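Local coordinates for protein carbonic anhydrase (Geobacillus kaustophilus, PDB 3VNP) that catalyses the reversible hydration of carbon dioxide to hydrogencarbonate as a homotrimeric gamma-class carbonic anhydrase with magnesium or zinc at the active site, at residues A[70-74]-A[86-91]; A[55-59]-A[156-160]. All coordinates share one frame; numbering follows the deposited sequence.

In the fold
Contact 1 joins neighbouring coils of the left-handed beta-helix; contact 2 fastens the C-terminal helix to the outside of it. Both are largely buried, contact 1 with no exposed residue among those that touch, contact 2 with Arg157 at its exposed edge. Contact 1 is strand against strand in one parallel sheet, joined by backbone hydrogen bonds and aliphatic side chains. Contact 2 lays helix 146-170 on another sheet through flat polar and aromatic groups, with an arginine-rich rim. They meet inside the coil, where Ile74 of 70-74 packs on Val56 and Ile58 of 55-59. Each also approaches a magnesium site at a subunit boundary: contact 1 supplies the ligand His87, while contact 2 brings Gln59 beside His82.

Contact 1: A[70-74]-A[86-91]; sequences NPLII and LHSAIV. With MG (magnesium ion), chain E.
Strands 72-74 and 90-91 run parallel, Ile73 paired with Ile90 and Ile74 with Val91: Ile73 N donates to Ala89 O (3.1 Å), and Val91 N returns the bond to Ile73 O (2.8 Å, 166° at the hydrogen). At the turn before the second strand, Ser88 OG donates to Asn70 O over 2.8 Å, the hydroxyl oxygen tilted slightly from the carbonyl plane; Ser88 OG in turn accepts from Ser67 N. With OG beside its own backbone N (chi1 -73°), the hydroxyl faces the 70-74 backbone. Loss of the hydroxyl, as with an alanine here, is likely to leave Asn70 O without this donor and Ser67 N without its acceptor, slackening the join between the two turns. Nearby, one water donates to both Pro71 O and Ser88 O. Inside the coil, Leu72 swings its CG anti to the backbone N (chi1 176°), bringing CD1 within 4.1 Å of Leu86 CB and 4.2 Å of Ala89 CB. Ile74 crosses Leu86 at about a right angle, CD1 to CD1 3.7 Å, and Leu64 packs against both. Ile73 and Ile90 meet on the outer face, more loosely. His87 points away from 70-74; its NE2 binds magnesium at 2.4 Å, alongside His65 of the same chain and His82 of the second subunit, while ND1 is hydrogen-bonded to Asp105. Stacked short parallel strands with an aliphatic interior and histidine ligands at the subunit boundary mark the left-handed beta-helix of gamma-class carbonic anhydrases.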
loop_
_atom_site.group_PDB
_atom_site.type_symbol
_atom_site.label_atom_id
_atom_site.label_comp_id
_atom_site.label_asym_id
_atom_site.label_seq_id
_atom_site.Cartn_x
_atom_site.Cartn_y
_atom_site.Cartn_z
ATOM N N ASN A 70 18.479 -9.345 -11.406
ATOM C CA ASN A 70 17.791 -10.255 -10.499
ATOM C C ASN A 70 16.341 -10.454 -10.913
ATOM O O ASN A 70 15.459 -9.674 -10.554
ATOM C CB ASN A 70 17.866 -9.716 -9.072
ATOM C CG ASN A 70 19.289 -9.629 -8.560
ATOM O OD1 ASN A 70 19.649 -8.672 -7.883
ATOM N ND2 ASN A 70 20.104 -10.636 -8.872
ATOM N N PRO A 71 16.070 -11.521 -11.666
ATOM C CA PRO A 71 14.697 -11.764 -12.103
ATOM C C PRO A 71 13.738 -11.991 -10.945
ATOM O O PRO A 71 14.143 -12.406 -9.856
ATOM C CB PRO A 71 14.834 -13.002 -12.983
ATOM C CG PRO A 71 15.901 -13.769 -12.277
ATOM C CD PRO A 71 16.929 -12.680 -11.964
ATOM N N LEU A 72 12.464 -11.710 -11.200
ATOM C CA LEU A 72 11.404 -11.903 -10.222
ATOM C C LEU A 72 10.648 -13.158 -10.668
ATOM O O LEU A 72 9.940 -13.138 -11.675
ATOM C CB LEU A 72 10.467 -10.687 -10.210
ATOM C CG LEU A 72 9.226 -10.756 -9.310
ATOM C CD1 LEU A 72 9.647 -10.948 -7.859
ATOM C CD2 LEU A 72 8.408 -9.483 -9.456
ATOM N N ILE A 73 10.816 -14.250 -9.931
ATOM C CA ILE A 73 10.152 -15.506 -10.275
ATOM C C ILE A 73 9.097 -15.913 -9.252
ATOM O O ILE A 73 9.382 -16.019 -8.061
ATOM C CB ILE A 73 11.170 -16.690 -10.402
ATOM C CG1 ILE A 73 12.042 -16.530 -11.650
ATOM C CG2 ILE A 73 10.427 -18.021 -10.478
ATOM C CD1 ILE A 73 13.096 -15.494 -11.512
ATOM N N ILE A 74 7.882 -16.157 -9.726
ATOM C CA ILE A 74 6.785 -16.579 -8.864
ATOM C C ILE A 74 6.208 -17.852 -9.475
ATOM O O ILE A 74 5.415 -17.784 -10.410
ATOM C CB ILE A 74 5.675 -15.511 -8.802
ATOM C CG1 ILE A 74 6.253 -14.180 -8.315
ATOM C CG2 ILE A 74 4.550 -15.987 -7.891
ATOM C CD1 ILE A 74 5.240 -13.062 -8.247
ATOM N N LEU A 86 7.135 -7.268 -3.706
ATOM C CA LEU A 86 8.019 -8.353 -4.104
ATOM C C LEU A 86 9.072 -7.706 -4.968
ATOM O O LEU A 86 8.770 -7.176 -6.034
ATOM C CB LEU A 86 7.263 -9.416 -4.906
ATOM C CG LEU A 86 6.148 -10.158 -4.167
ATOM C CD1 LEU A 86 5.476 -11.144 -5.108
ATOM C CD2 LEU A 86 6.725 -10.877 -2.963
ATOM N N HIS A 87 10.312 -7.733 -4.498
ATOM C CA HIS A 87 11.394 -7.111 -5.238
ATOM C C HIS A 87 12.482 -8.117 -5.592
ATOM O O HIS A 87 13.246 -8.539 -4.728
ATOM C CB HIS A 87 11.967 -5.965 -4.412
ATOM C CG HIS A 87 12.476 -4.826 -5.236
ATOM N ND1 HIS A 87 13.752 -4.797 -5.762
ATOM C CD2 HIS A 87 11.872 -3.686 -5.647
ATOM C CE1 HIS A 87 13.910 -3.686 -6.460
ATOM N NE2 HIS A 87 12.784 -2.997 -6.408
ATOM N N SER A 88 12.544 -8.494 -6.868
ATOM C CA SER A 88 13.536 -9.458 -7.339
ATOM C C SER A 88 13.558 -10.662 -6.418
ATOM O O SER A 88 14.621 -11.174 -6.071
ATOM C CB SER A 88 14.923 -8.827 -7.375
ATOM O OG SER A 88 15.031 -7.916 -8.446
ATOM N N ALA A 89 12.374 -11.105 -6.014
ATOM C CA ALA A 89 12.265 -12.247 -5.126
ATOM C C ALA A 89 12.008 -13.507 -5.931
ATOM O O ALA A 89 11.562 -13.444 -7.079
ATOM C CB ALA A 89 11.134 -12.029 -4.130
ATOM N N ILE A 90 12.305 -14.647 -5.318
ATOM C CA ILE A 90 12.098 -15.942 -5.938
ATOM C C ILE A 90 11.183 -16.726 -5.011
ATOM O O ILE A 90 11.604 -17.194 -3.956
ATOM C CB ILE A 90 13.434 -16.673 -6.121
ATOM C CG1 ILE A 90 14.321 -15.852 -7.055
ATOM C CG2 ILE A 90 13.210 -18.072 -6.695
ATOM C CD1 ILE A 90 15.728 -16.354 -7.153
ATOM N N VAL A 91 9.918 -16.843 -5.404
ATOM C CA VAL A 91 8.919 -17.548 -4.608
ATOM C C VAL A 91 8.647 -18.911 -5.235
ATOM O O VAL A 91 8.152 -18.994 -6.362
ATOM C CB VAL A 91 7.597 -16.739 -4.547
ATOM C CG1 VAL A 91 6.672 -17.329 -3.507
ATOM C CG2 VAL A 91 7.893 -15.275 -4.245
HETATM MG MG MG E . 12.202 -0.941 -7.474
HETATM O O HOH W 1 16.224 -12.236 -8.189
HETATM O O HOH W 2 13.613 0.989 -7.931
#

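Contact 2: A[55-59]-A[156-160]; sequences RVNIQ and RREYV
Tyr159 lies against Asn57 and Gln59, its ring nearly parallel to both amides, and this is the tight part of the contact. The Asn57 amide stacks over one face of the ring, the planes 17° apart; Asn57 CG stands 3.7 Å from Tyr159 CG, and the two CB atoms are equally close. Asn57 CG sits between its backbone N and carbonyl carbon (chi1 68°), a crowded position that sends the amide outward over the ring. Gln59 meets the phenolic end: its CD comes to 3.3 Å from Tyr159 OH. The hydroxyl itself is hydrogen-bonded to Arg44 of the third subunit, whose His65 also packs on Tyr159, and Trp38 meets the ring at a steep angle. In gamma-class carbonic anhydrases a C-terminal helix lies along the side of the left-handed beta-helix; here 156-160 is the part of helix 146-170 that covers strand 57-58. The Gln59 side chain lies about 4 Å from a magnesium ion, nearest atoms, and touches the ligand His82. Toward Arg55 the fit loosens. A water lies between the backbones, 2.7 Å from Arg55 O and 3.0 Å from Arg156 O. The Arg55 chain, bent at chi3 (83°), carries its guanidinium across Val160, whose CG2 rests over one face, 3.8 Å from Arg55 NH2. Beyond it Arg157 is exposed to solvent, touching Arg55 only lightly.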
loop_
_atom_site.group_PDB
_atom_site.type_symbol
_atom_site.label_atom_id
_atom_site.label_comp_id
_atom_site.label_asym_id
_atom_site.label_seq_id
_atom_site.Cartn_x
_atom_site.Cartn_y
_atom_site.Cartn_z
ATOM N N ARG A 55 -2.028 -20.579 -12.059
ATOM C CA ARG A 55 -2.865 -20.671 -10.870
ATOM C C ARG A 55 -2.352 -19.861 -9.687
ATOM O O ARG A 55 -2.595 -20.211 -8.530
ATOM C CB ARG A 55 -3.008 -22.125 -10.444
ATOM C CG ARG A 55 -3.298 -23.066 -11.578
ATOM C CD ARG A 55 -3.674 -24.422 -11.041
ATOM N NE ARG A 55 -5.084 -24.479 -10.670
ATOM C CZ ARG A 55 -5.534 -24.951 -9.511
ATOM N NH1 ARG A 55 -4.676 -25.402 -8.600
ATOM N NH2 ARG A 55 -6.843 -24.987 -9.269
ATOM N N VAL A 56 -1.648 -18.776 -9.981
ATOM C CA VAL A 56 -1.108 -17.904 -8.944
ATOM C C VAL A 56 -2.059 -16.737 -8.679
ATOM O O VAL A 56 -2.778 -16.305 -9.583
ATOM C CB VAL A 56 0.245 -17.302 -9.383
ATOM C CG1 VAL A 56 0.704 -16.262 -8.373
ATOM C CG2 VAL A 56 1.280 -18.404 -9.554
ATOM N N ASN A 57 -2.087 -16.240 -7.445
ATOM C CA ASN A 57 -2.921 -15.078 -7.145
ATOM C C ASN A 57 -2.080 -14.017 -6.462
ATOM O O ASN A 57 -1.414 -14.279 -5.462
ATOM C CB ASN A 57 -4.143 -15.424 -6.278
ATOM C CG ASN A 57 -3.780 -15.831 -4.867
ATOM O OD1 ASN A 57 -3.659 -17.022 -4.562
ATOM N ND2 ASN A 57 -3.605 -14.843 -3.992
ATOM N N ILE A 58 -2.081 -12.827 -7.048
ATOM C CA ILE A 58 -1.349 -11.688 -6.521
ATOM C C ILE A 58 -2.424 -10.691 -6.101
ATOM O O ILE A 58 -2.984 -9.967 -6.926
ATOM C CB ILE A 58 -0.423 -11.104 -7.600
ATOM C CG1 ILE A 58 0.667 -12.132 -7.922
ATOM C CG2 ILE A 58 0.200 -9.795 -7.125
ATOM C CD1 ILE A 58 1.598 -11.715 -9.025
ATOM N N GLN A 59 -2.716 -10.678 -4.806
ATOM C CA GLN A 59 -3.766 -9.831 -4.262
ATOM C C GLN A 59 -3.586 -8.315 -4.319
ATOM O O GLN A 59 -2.498 -7.800 -4.580
ATOM C CB GLN A 59 -4.099 -10.301 -2.840
ATOM C CG GLN A 59 -4.853 -11.635 -2.842
ATOM C CD GLN A 59 -4.968 -12.265 -1.471
ATOM O OE1 GLN A 59 -5.377 -11.616 -0.508
ATOM N NE2 GLN A 59 -4.611 -13.544 -1.377
ATOM N N ARG A 156 -5.571 -21.333 -2.506
ATOM C CA ARG A 156 -5.065 -21.360 -3.865
ATOM C C ARG A 156 -6.183 -21.663 -4.866
ATOM O O ARG A 156 -6.408 -20.911 -5.816
ATOM C CB ARG A 156 -3.958 -22.412 -3.930
ATOM C CG ARG A 156 -3.331 -22.668 -5.278
ATOM C CD ARG A 156 -2.017 -23.385 -5.047
ATOM N NE ARG A 156 -2.136 -24.392 -3.993
ATOM C CZ ARG A 156 -1.284 -24.525 -2.980
ATOM N NH1 ARG A 156 -0.241 -23.717 -2.870
ATOM N NH2 ARG A 156 -1.478 -25.468 -2.068
ATOM N N ARG A 157 -6.890 -22.764 -4.636
ATOM C CA ARG A 157 -7.989 -23.180 -5.500
ATOM C C ARG A 157 -9.120 -22.154 -5.508
ATOM O O ARG A 157 -9.689 -21.852 -6.558
ATOM C CB ARG A 157 -8.519 -24.539 -5.037
ATOM C CG ARG A 157 -9.714 -25.051 -5.809
ATOM C CD ARG A 157 -10.247 -26.325 -5.172
ATOM N NE ARG A 157 -10.639 -26.105 -3.782
ATOM C CZ ARG A 157 -11.142 -27.042 -2.985
ATOM N NH1 ARG A 157 -11.317 -28.281 -3.438
ATOM N NH2 ARG A 157 -11.468 -26.741 -1.731
ATOM N N GLU A 158 -9.444 -21.623 -4.333
ATOM C CA GLU A 158 -10.499 -20.624 -4.204
ATOM C C GLU A 158 -10.236 -19.398 -5.082
ATOM O O GLU A 158 -11.158 -18.875 -5.710
ATOM C CB GLU A 158 -10.631 -20.177 -2.745
ATOM C CG GLU A 158 -11.560 -18.977 -2.543
ATOM C CD GLU A 158 -11.319 -18.258 -1.220
ATOM O OE1 GLU A 158 -11.449 -18.902 -0.158
ATOM O OE2 GLU A 158 -10.997 -17.045 -1.239
ATOM N N TYR A 159 -8.989 -18.931 -5.128
ATOM C CA TYR A 159 -8.686 -17.759 -5.942
ATOM C C TYR A 159 -8.748 -17.990 -7.448
ATOM O O TYR A 159 -8.868 -17.035 -8.216
ATOM C CB TYR A 159 -7.336 -17.142 -5.551
ATOM C CG TYR A 159 -7.493 -16.039 -4.526
ATOM C CD1 TYR A 159 -7.345 -16.294 -3.162
ATOM C CD2 TYR A 159 -7.875 -14.753 -4.918
ATOM C CE1 TYR A 159 -7.578 -15.295 -2.210
ATOM C CE2 TYR A 159 -8.114 -13.747 -3.976
ATOM C CZ TYR A 159 -7.965 -14.024 -2.626
ATOM O OH TYR A 159 -8.217 -13.037 -1.696
ATOM N N VAL A 160 -8.664 -19.247 -7.873
ATOM C CA VAL A 160 -8.761 -19.553 -9.294
ATOM C C VAL A 160 -10.239 -19.404 -9.642
ATOM O O VAL A 160 -10.594 -18.898 -10.706
ATOM C CB VAL A 160 -8.312 -20.989 -9.601
ATOM C CG1 VAL A 160 -8.469 -21.267 -11.082
ATOM C CG2 VAL A 160 -6.868 -21.182 -9.184
HETATM O O HOH W 3 -4.597 -18.889 -7.187
#